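Local coordinates for protein cruciferin (Brassica napus, PDB 3KGL) that probably serves as a nutrient reservoir of the seed, being an 11S globulin whose subunits each carry two cupin domains, at residues F45-I50 against V174-L179; G328-N333 against K388-E393; R322-R327 against A404-N409. All blocks are in the same frame, centred on the assembly; numbering follows the deposited sequence.

Contact 1: F45-I50 against V174-L179; sequences FVRYII and VIVSVL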
# COMPACT_ATOMS: atom_id res chain seq x y z
N PHE A 45 12.06 11.07 -11.77
CA PHE A 45 13.43 11.47 -11.46
C PHE A 45 13.58 12.93 -11.89
O PHE A 45 12.85 13.39 -12.76
CB PHE A 45 14.40 10.56 -12.22
CG PHE A 45 15.79 10.53 -11.65
CD1 PHE A 45 16.10 9.70 -10.59
CD2 PHE A 45 16.81 11.29 -12.20
CE1 PHE A 45 17.38 9.66 -10.07
CE2 PHE A 45 18.10 11.25 -11.69
CZ PHE A 45 18.38 10.44 -10.63
N VAL A 46 14.48 13.66 -11.25
CA VAL A 46 14.67 15.08 -11.56
C VAL A 46 16.08 15.47 -11.21
O VAL A 46 16.70 14.88 -10.33
CB VAL A 46 13.71 15.98 -10.77
CG1 VAL A 46 13.84 15.73 -9.29
CG2 VAL A 46 13.97 17.45 -11.08
N ARG A 47 16.61 16.47 -11.90
CA ARG A 47 17.94 16.97 -11.61
C ARG A 47 17.85 18.46 -11.46
O ARG A 47 17.38 19.13 -12.37
CB ARG A 47 18.91 16.64 -12.74
CG ARG A 47 20.26 17.32 -12.57
CD ARG A 47 20.96 17.52 -13.90
NE ARG A 47 21.54 16.29 -14.41
CZ ARG A 47 21.22 15.74 -15.57
NH1 ARG A 47 20.34 16.30 -16.38
NH2 ARG A 47 21.81 14.60 -15.93
N TYR A 48 18.26 18.97 -10.31
CA TYR A 48 18.43 20.40 -10.15
C TYR A 48 19.81 20.73 -10.65
O TYR A 48 20.78 20.10 -10.21
CB TYR A 48 18.36 20.80 -8.68
CG TYR A 48 17.08 20.46 -7.96
CD1 TYR A 48 15.87 20.38 -8.64
CD2 TYR A 48 17.08 20.25 -6.59
CE1 TYR A 48 14.70 20.08 -7.97
CE2 TYR A 48 15.92 19.95 -5.92
CZ TYR A 48 14.73 19.87 -6.61
OH TYR A 48 13.57 19.58 -5.93
N ILE A 49 19.93 21.71 -11.55
CA ILE A 49 21.25 22.25 -11.89
C ILE A 49 21.40 23.71 -11.48
O ILE A 49 20.99 24.60 -12.24
CB ILE A 49 21.58 22.18 -13.37
CG1 ILE A 49 21.11 20.86 -13.97
CG2 ILE A 49 23.05 22.32 -13.51
CD1 ILE A 49 21.80 20.49 -15.25
N ILE A 50 22.01 23.94 -10.32
CA ILE A 50 22.01 25.27 -9.71
C ILE A 50 23.31 26.04 -9.94
O ILE A 50 24.40 25.57 -9.60
CB ILE A 50 21.69 25.21 -8.20
CG1 ILE A 50 20.47 24.32 -7.97
CG2 ILE A 50 21.42 26.60 -7.68
CD1 ILE A 50 20.40 23.74 -6.59
N VAL A 174 24.94 20.33 -8.48
CA VAL A 174 24.01 19.43 -9.15
C VAL A 174 23.41 18.46 -8.16
O VAL A 174 24.09 17.57 -7.66
CB VAL A 174 24.69 18.63 -10.28
CG1 VAL A 174 23.76 17.55 -10.77
CG2 VAL A 174 25.05 19.54 -11.44
N ILE A 175 22.13 18.64 -7.85
CA ILE A 175 21.43 17.65 -7.06
C ILE A 175 20.57 16.80 -8.01
O ILE A 175 19.97 17.31 -8.96
CB ILE A 175 20.57 18.25 -5.90
CG1 ILE A 175 21.42 19.10 -4.95
CG2 ILE A 175 19.94 17.14 -5.07
CD1 ILE A 175 21.28 20.59 -5.16
N VAL A 176 20.55 15.49 -7.74
CA VAL A 176 19.74 14.53 -8.46
C VAL A 176 18.79 13.84 -7.47
O VAL A 176 19.19 13.53 -6.35
CB VAL A 176 20.68 13.55 -9.18
CG1 VAL A 176 20.31 12.10 -8.90
CG2 VAL A 176 20.70 13.86 -10.68
N SER A 177 17.52 13.65 -7.86
CA SER A 177 16.45 13.24 -6.92
C SER A 177 15.50 12.18 -7.48
O SER A 177 15.04 12.31 -8.62
CB SER A 177 15.59 14.44 -6.50
OG SER A 177 16.28 15.36 -5.67
N VAL A 178 15.17 11.17 -6.69
CA VAL A 178 14.08 10.26 -7.05
C VAL A 178 12.82 10.64 -6.28
O VAL A 178 12.88 11.03 -5.12
CB VAL A 178 14.42 8.77 -6.78
CG1 VAL A 178 14.51 8.50 -5.31
CG2 VAL A 178 13.35 7.85 -7.40
N LEU A 179 11.67 10.54 -6.94
CA LEU A 179 10.40 10.73 -6.27
C LEU A 179 9.62 9.42 -6.36
O LEU A 179 9.43 8.89 -7.45
CB LEU A 179 9.62 11.88 -6.92
CG LEU A 179 10.38 13.21 -7.03
CD1 LEU A 179 9.74 14.10 -8.06
CD2 LEU A 179 10.46 13.94 -5.70
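The carbonyl oxygen S177 O is met by three groups of strand 45-50. V46 N donates to it in the carbonyl plane at 3.0 Å, the CA-H of F45 approaches it, and one face of the F45 ring lies over it, offset toward the rim. F45 CG stands anti to the backbone N (chi1 -160°), 3.6 Å from S177 O, and CE2 reaches V176 CG2 at 3.8 Å. The ring also meets W31 edge-to-face and the ring of Y349. An alanine here would probably leave S177 O without its aromatic cover and open a gap beside V176, W31 and Y349. The strands run antiparallel: S177 N returns a bond to V46 O, and Y48 N donates to I175 O at 2.7 Å. On the face of F45, the stem of R47 rests on V174, CG to CG1 3.9 Å, and its guanidinium forms a salt bridge with E29. On the other face V46 CG1 packs against CB of S177, and the S177 hydroxyl is hydrogen-bonded to that of S67. Beta-branched valines and isoleucines suit these extended, largely buried strands. In the N-terminal cupin barrel the pair lies between strands 26-30 and 65-71, and Y48, I50 and I175 pack on F165 of the facing sheet.

Contact 2: G328-N333 against K388-E393; sequences GSIRQN and KRATSE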
# COMPACT_ATOMS: atom_id res chain seq x y z
N GLY A 328 28.34 3.62 -6.22
CA GLY A 328 29.48 2.82 -6.62
C GLY A 328 30.49 3.54 -7.52
O GLY A 328 30.12 4.30 -8.42
N SER A 329 31.76 3.28 -7.24
CA SER A 329 32.88 3.74 -8.08
C SER A 329 33.73 2.56 -8.49
O SER A 329 34.34 1.91 -7.63
CB SER A 329 33.78 4.69 -7.30
OG SER A 329 33.68 6.01 -7.78
N ILE A 330 33.80 2.27 -9.79
CA ILE A 330 34.70 1.23 -10.28
C ILE A 330 35.67 1.73 -11.36
O ILE A 330 35.43 2.75 -12.00
CB ILE A 330 33.93 -0.03 -10.73
CG1 ILE A 330 33.12 0.23 -12.00
CG2 ILE A 330 32.99 -0.48 -9.63
CD1 ILE A 330 32.02 -0.77 -12.19
N ARG A 331 36.77 1.03 -11.53
CA ARG A 331 37.79 1.47 -12.48
C ARG A 331 37.69 0.67 -13.76
O ARG A 331 37.25 -0.47 -13.75
CB ARG A 331 39.18 1.33 -11.87
CG ARG A 331 39.25 1.67 -10.39
CD ARG A 331 40.60 2.24 -10.04
NE ARG A 331 40.92 3.34 -10.93
CZ ARG A 331 42.03 4.06 -10.85
NH1 ARG A 331 42.91 3.78 -9.90
NH2 ARG A 331 42.25 5.05 -11.70
N GLN A 332 38.08 1.30 -14.87
CA GLN A 332 37.98 0.69 -16.19
C GLN A 332 38.11 -0.83 -16.17
O GLN A 332 39.02 -1.39 -15.55
CB GLN A 332 39.03 1.30 -17.13
CG GLN A 332 38.99 0.77 -18.56
CD GLN A 332 39.64 1.73 -19.55
OE1 GLN A 332 40.65 2.37 -19.25
NE2 GLN A 332 39.05 1.84 -20.74
N ASN A 333 37.17 -1.49 -16.84
CA ASN A 333 37.20 -2.94 -16.99
C ASN A 333 36.79 -3.75 -15.76
O ASN A 333 36.75 -4.98 -15.81
CB ASN A 333 38.55 -3.42 -17.53
CG ASN A 333 38.67 -3.24 -19.03
OD1 ASN A 333 37.72 -3.47 -19.77
ND2 ASN A 333 39.86 -2.84 -19.48
N LYS A 388 27.14 -4.94 -15.50
CA LYS A 388 27.73 -3.69 -15.94
C LYS A 388 29.25 -3.79 -15.88
O LYS A 388 29.79 -4.23 -14.89
CB LYS A 388 27.19 -2.51 -15.11
CG LYS A 388 26.53 -2.90 -13.78
CD LYS A 388 25.87 -1.70 -13.08
CE LYS A 388 24.82 -2.15 -12.05
NZ LYS A 388 25.38 -2.64 -10.75
N ARG A 389 29.92 -3.42 -16.97
CA ARG A 389 31.38 -3.39 -17.01
C ARG A 389 31.82 -1.94 -17.22
O ARG A 389 31.29 -1.25 -18.07
CB ARG A 389 31.91 -4.25 -18.15
CG ARG A 389 33.43 -4.45 -18.11
CD ARG A 389 33.99 -5.07 -19.40
NE ARG A 389 34.65 -4.09 -20.26
CZ ARG A 389 34.27 -3.80 -21.51
NH1 ARG A 389 33.24 -4.44 -22.04
NH2 ARG A 389 34.92 -2.90 -22.22
N ALA A 390 32.78 -1.48 -16.42
CA ALA A 390 33.22 -0.09 -16.54
C ALA A 390 34.04 0.06 -17.81
O ALA A 390 34.75 -0.86 -18.21
CB ALA A 390 34.01 0.34 -15.32
N THR A 391 33.93 1.22 -18.44
CA THR A 391 34.45 1.42 -19.79
C THR A 391 35.34 2.64 -19.91
O THR A 391 36.34 2.62 -20.63
CB THR A 391 33.30 1.57 -20.79
OG1 THR A 391 33.19 0.37 -21.56
CG2 THR A 391 33.55 2.77 -21.73
N SER A 392 34.96 3.70 -19.22
CA SER A 392 35.79 4.88 -19.10
C SER A 392 36.81 4.59 -18.02
O SER A 392 36.81 3.49 -17.44
CB SER A 392 34.94 6.09 -18.72
OG SER A 392 34.21 5.84 -17.53
N GLU A 393 37.68 5.56 -17.75
CA GLU A 393 38.73 5.35 -16.77
C GLU A 393 38.17 4.89 -15.43
O GLU A 393 38.57 3.85 -14.90
CB GLU A 393 39.60 6.58 -16.62
CG GLU A 393 40.87 6.50 -17.43
CD GLU A 393 42.07 7.01 -16.64
OE1 GLU A 393 43.20 6.60 -16.97
OE2 GLU A 393 41.85 7.79 -15.69
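Q332 and N333 make the turn that meets segment 388-393, their backbone close to the type II pattern in both phi and psi; N333 has a phi of +75°, a left-handed conformation that asparagine tolerates better than most residues. In the C-terminal cupin barrel these are two neighbouring loops joining its two sheets. One leads from strand 324-331 to strand 334-341, the other from strand 385-390 to strand 394-401, and each carries the chain from one sheet to the other. Consecutive amides of the first bond to the second: Q332 N donates to E393 O at 2.6 Å and N333 N to A390 O at 2.9 Å, both donors standing above the carbonyl planes. Q332 CG is anti to its backbone N (chi1 -178°), and the extended side chain lies against the opposing loop, CG 3.7 Å from S392 O and NE2 2.8 Å from T391 O. S392 turns its hydroxyl to the backbone N of E354. Beneath the polar connections, I330 CG1 packs on the small A390 CB at 3.4 Å, and F395 covers both residues. N333 and R389 lie side by side: R389 NH1 forms a salt bridge with a sulfate ion, probably from the crystallisation liquor, while R389 NE donates in the carbonyl plane to N333 OD1 at 3.2 Å.

Contact 3: R322-R327 against A404-N409; sequences RLSALR and ANAQIN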
# COMPACT_ATOMS: atom_id res chain seq x y z
N ARG A 322 10.43 4.07 2.66
CA ARG A 322 10.40 2.92 1.77
C ARG A 322 11.36 3.16 0.58
O ARG A 322 11.01 2.92 -0.58
CB ARG A 322 8.97 2.62 1.29
CG ARG A 322 8.02 1.99 2.32
CD ARG A 322 6.60 1.75 1.72
NE ARG A 322 6.60 1.05 0.43
CZ ARG A 322 5.51 0.83 -0.33
NH1 ARG A 322 4.32 1.25 0.06
NH2 ARG A 322 5.63 0.18 -1.48
N LEU A 323 12.56 3.65 0.88
CA LEU A 323 13.59 3.96 -0.12
C LEU A 323 15.01 3.62 0.37
O LEU A 323 15.27 3.55 1.57
CB LEU A 323 13.53 5.42 -0.59
CG LEU A 323 12.36 5.83 -1.49
CD1 LEU A 323 12.41 7.30 -1.82
CD2 LEU A 323 12.40 5.03 -2.76
N SER A 324 15.91 3.41 -0.58
CA SER A 324 17.20 2.76 -0.35
C SER A 324 18.14 3.32 -1.41
O SER A 324 17.68 3.69 -2.50
CB SER A 324 17.03 1.22 -0.51
OG SER A 324 18.25 0.52 -0.60
N ALA A 325 19.43 3.42 -1.13
CA ALA A 325 20.36 3.88 -2.15
C ALA A 325 21.63 3.05 -2.21
O ALA A 325 21.98 2.36 -1.24
CB ALA A 325 20.68 5.37 -1.98
N LEU A 326 22.30 3.11 -3.36
CA LEU A 326 23.56 2.39 -3.61
C LEU A 326 24.51 3.21 -4.49
O LEU A 326 24.24 3.42 -5.67
CB LEU A 326 23.27 1.03 -4.26
CG LEU A 326 24.45 0.08 -4.52
CD1 LEU A 326 23.98 -1.31 -4.91
CD2 LEU A 326 25.38 0.62 -5.58
N ARG A 327 25.62 3.67 -3.92
CA ARG A 327 26.63 4.40 -4.68
C ARG A 327 27.82 3.51 -5.00
O ARG A 327 28.26 2.73 -4.15
CB ARG A 327 27.09 5.65 -3.92
CG ARG A 327 28.43 6.22 -4.36
CD ARG A 327 28.36 6.89 -5.70
NE ARG A 327 29.21 8.08 -5.74
CZ ARG A 327 29.26 8.94 -6.76
NH1 ARG A 327 28.53 8.75 -7.85
NH2 ARG A 327 30.06 10.00 -6.69
N ALA A 404 13.04 0.26 1.62
CA ALA A 404 13.87 0.78 2.70
C ALA A 404 15.17 -0.03 2.85
O ALA A 404 16.25 0.55 3.04
CB ALA A 404 13.10 0.81 4.01
N ASN A 405 15.05 -1.35 2.78
CA ASN A 405 16.22 -2.24 2.76
C ASN A 405 16.22 -3.19 1.55
O ASN A 405 15.41 -4.11 1.47
CB ASN A 405 16.31 -3.03 4.07
CG ASN A 405 17.54 -3.95 4.12
OD1 ASN A 405 17.74 -4.78 3.23
ND2 ASN A 405 18.35 -3.80 5.16
N ALA A 406 17.13 -2.96 0.61
CA ALA A 406 17.14 -3.75 -0.63
C ALA A 406 18.00 -5.01 -0.53
O ALA A 406 19.11 -4.98 -0.01
CB ALA A 406 17.61 -2.90 -1.78
N GLN A 407 17.47 -6.12 -1.03
CA GLN A 407 18.22 -7.36 -1.12
C GLN A 407 18.73 -7.62 -2.55
O GLN A 407 17.95 -7.89 -3.45
CB GLN A 407 17.35 -8.55 -0.67
CG GLN A 407 18.13 -9.81 -0.28
CD GLN A 407 18.66 -9.79 1.15
OE1 GLN A 407 18.19 -9.00 1.99
NE2 GLN A 407 19.63 -10.66 1.45
N ILE A 408 20.04 -7.54 -2.75
CA ILE A 408 20.63 -7.93 -4.03
C ILE A 408 20.93 -9.45 -4.04
O ILE A 408 21.41 -10.01 -3.06
CB ILE A 408 21.93 -7.14 -4.32
CG1 ILE A 408 21.81 -5.71 -3.81
CG2 ILE A 408 22.25 -7.12 -5.80
CD1 ILE A 408 22.83 -4.78 -4.42
N ASN A 409 20.60 -10.10 -5.15
CA ASN A 409 20.92 -11.51 -5.38
C ASN A 409 21.84 -11.66 -6.58
O ASN A 409 21.52 -11.19 -7.66
CB ASN A 409 19.64 -12.32 -5.59
CG ASN A 409 18.90 -12.59 -4.28
OD1 ASN A 409 19.47 -12.46 -3.20
ND2 ASN A 409 17.62 -12.98 -4.38
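R322 and A404 bring the two backbones together, their CA atoms 4.2 Å apart, before the segments diverge with their directions 45° apart. R322 is the first residue beyond helix 318-321 and has a positive phi, after which the chain extends into strand 324-331. Segment 404-409 follows strand 394-401, one of the two neighbours of strand 324-331 in its sheet, and crosses to strand 408-410 in the other sheet of the C-terminal cupin barrel. The closest backbone approach is a CA-H...O contact, A404 CA to L323 O at 3.3 Å, with a nearly straight angle at the hydrogen (161°). Beyond it the chains part, and the contact passes mainly to side chains. S324 and L326 point toward the second segment, and A406 and I408 point back. S324 lays CB 3.7 Å from A404 O, while its OG reaches A406 CB, also at 3.7 Å. Serine and alanine are small enough for the part where the chains are still close. Farther along, longer aliphatic groups take over: L326 CG is anti to the backbone N (chi1 -176°), and CD1 touches I408 CD1 at 3.7 Å, the two side chains crossing at about a right angle. K401 packs on L326, A406 and I408. L323 packs on L66 of the N-terminal cupin, while Q407 and N409 touch P81 of a neighbouring subunit. Since the two segments share no conventional hydrogen bond, their contact is one of shape, and the position of the crossing chain is probably set by other bonds, such as the two made with the side-chain amide of N343, which gives its ND2 to N405 O and takes Q407 N on OD1.

Overall arrangement
Contact 1 belongs to the N-terminal cupin, contacts 2 and 3 to the C-terminal one. The first is buried and joins neighbouring strands of a single sheet through regular backbone bonds, with mostly apolar side chains on both faces. The others are partly buried and share strand 324-331: contact 3 lies near its start and contact 2 at its end, about 21 Å apart between centres, and contact 2 is nested within the loop closed by contact 3. Contact 2, with the more exposed residues, relies on polar loop bonds, whereas contact 3 is mainly van der Waals. One of the places where the two cupins meet is V178 CG1 on L323 CD1, 4.2 Å apart, between contacts 1 and 3.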